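Local coordinates for malate dehydrogenase (Pyrococcus horikoshii, PDB 1V9N) that catalyses the NAD-dependent oxidation of (S)-malate to oxaloacetate, and the reverse reaction, as a homodimer of the LDH2/MDH2 oxidoreductase family, at the interface of chains A and B. Numbering follows the deposited sequence. Chains: chain A/B, Malate dehydrogenase.

The interface of chains A and B. Residues chain A 157, 160-162, 164; chain B 306, 310-312.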
# COMPACT_ATOMS: atom_id res chain seq x y z
N PRO A 157 -2.28 2.59 -17.39
CA PRO A 157 -1.48 1.47 -16.89
C PRO A 157 -0.10 1.49 -17.55
O PRO A 157 0.06 2.05 -18.65
CB PRO A 157 -2.31 0.26 -17.30
CG PRO A 157 -2.95 0.71 -18.57
CD PRO A 157 -3.39 2.12 -18.23
N GLY A 160 0.71 1.60 -21.38
CA GLY A 160 -0.48 2.03 -22.11
C GLY A 160 -0.63 3.54 -22.13
O GLY A 160 0.20 4.26 -21.57
N ILE A 161 -1.69 4.02 -22.78
CA ILE A 161 -1.92 5.45 -22.89
C ILE A 161 -3.34 5.90 -22.56
O ILE A 161 -3.62 7.09 -22.51
CB ILE A 161 -1.56 5.95 -24.31
CG1 ILE A 161 -2.43 5.25 -25.35
CG2 ILE A 161 -0.10 5.67 -24.60
CD1 ILE A 161 -2.11 5.64 -26.79
N GLU A 162 -4.24 4.94 -22.33
CA GLU A 162 -5.63 5.26 -22.01
C GLU A 162 -5.84 5.55 -20.53
O GLU A 162 -5.13 5.02 -19.68
CB GLU A 162 -6.55 4.10 -22.37
CG GLU A 162 -6.75 3.82 -23.83
CD GLU A 162 -7.83 2.77 -24.02
OE1 GLU A 162 -8.97 2.99 -23.57
OE2 GLU A 162 -7.53 1.71 -24.62
N ILE A 164 -7.48 4.57 -17.66
CA ILE A 164 -8.25 3.40 -17.25
C ILE A 164 -8.26 3.16 -15.76
O ILE A 164 -9.24 2.63 -15.23
CB ILE A 164 -7.76 2.14 -18.00
CG1 ILE A 164 -8.41 2.09 -19.39
CG2 ILE A 164 -8.08 0.87 -17.21
CD1 ILE A 164 -8.23 0.79 -20.11
N GLU B 306 -9.44 -6.31 -19.85
CA GLU B 306 -9.69 -4.98 -20.38
C GLU B 306 -8.49 -4.06 -20.19
O GLU B 306 -8.25 -3.17 -21.02
CB GLU B 306 -10.93 -4.38 -19.72
CG GLU B 306 -12.21 -5.05 -20.19
CD GLU B 306 -13.44 -4.45 -19.56
OE1 GLU B 306 -13.55 -3.21 -19.55
OE2 GLU B 306 -14.30 -5.23 -19.09
N SER B 310 -6.15 -2.58 -23.41
CA SER B 310 -6.25 -1.14 -23.60
C SER B 310 -5.16 -0.65 -24.55
O SER B 310 -4.14 -1.31 -24.75
CB SER B 310 -6.16 -0.40 -22.26
OG SER B 310 -4.86 -0.47 -21.69
N ARG B 311 -5.39 0.52 -25.15
CA ARG B 311 -4.46 1.12 -26.11
C ARG B 311 -3.00 1.11 -25.67
O ARG B 311 -2.61 1.82 -24.75
CB ARG B 311 -4.90 2.55 -26.40
CG ARG B 311 -4.44 3.12 -27.72
CD ARG B 311 -5.10 4.47 -27.92
NE ARG B 311 -6.53 4.37 -27.66
CZ ARG B 311 -7.27 5.35 -27.17
NH1 ARG B 311 -6.72 6.52 -26.87
NH2 ARG B 311 -8.57 5.16 -26.95
N LYS B 312 -2.19 0.30 -26.35
CA LYS B 312 -0.76 0.19 -26.06
C LYS B 312 0.02 1.42 -26.50
O LYS B 312 -0.30 2.03 -27.52
CB LYS B 312 -0.16 -1.05 -26.74
CG LYS B 312 0.25 -2.16 -25.81
CD LYS B 312 -0.66 -3.37 -25.94
CE LYS B 312 -2.09 -3.03 -25.54
NZ LYS B 312 -3.02 -4.17 -25.76
O HOH W 1 -3.82 2.06 -21.86
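B:Arg311 sends CG away from its backbone N (chi1 -156°) and bends at chi3 (-49°), which brings its guanidinium over A:Glu162, whose own chain runs extended with CG beside its backbone N. The two side chains cross at about a right angle, and the guanidinium lies flat over the glutamate: the CG methylene sits above the centre of one guanidinium face, 3.7 Å from CZ, and the carboxylate and guanidinium planes are nearly parallel, 8° apart. The opposite charges are stacked without a salt bridge, OE1 of A:Glu162 standing 4.0 Å from NH2 of B:Arg311; at that distance the opposite charges would probably still attract. The carboxylate instead spends OE2 on the backbone, accepting a nearly straight, short hydrogen bond from N of B:Arg311 (2.5 Å) through its anti lone pair. At roughly a right angle to this, CD1 of A:Ile161 packs against the arginine methylenes, reaching CD at 3.4 Å, so isoleucine and glutamate cover adjoining sides of the stem. Shortening B:Arg311 to an alanine is likely to strip the cover from A:Ile161 CD1 and leave the A:Glu162 carboxylate without its stacked positive partner. This loop-to-loop patch, just beyond helix 293-308 of chain B, forms part of the two-fold homodimer interface and recurs with the chains exchanged. Backbone pairing reinforces it: A:Gly160 and B:Lys312 form an antiparallel bridge, and N of A:Ile161 donates to the carbonyl O of B:Arg311 (3.1 Å), approaching nearly in line with the C=O. Beside them CD1 of A:Ile164 presses on CB of B:Ser310, a tight fit. The serine hydroxyl points to a bridging water: water 1 lies 2.7 Å from OG of B:Ser310 and also links N of A:Glu162 to the carbonyl O of B:Arg311, which it meets at 3.1 Å.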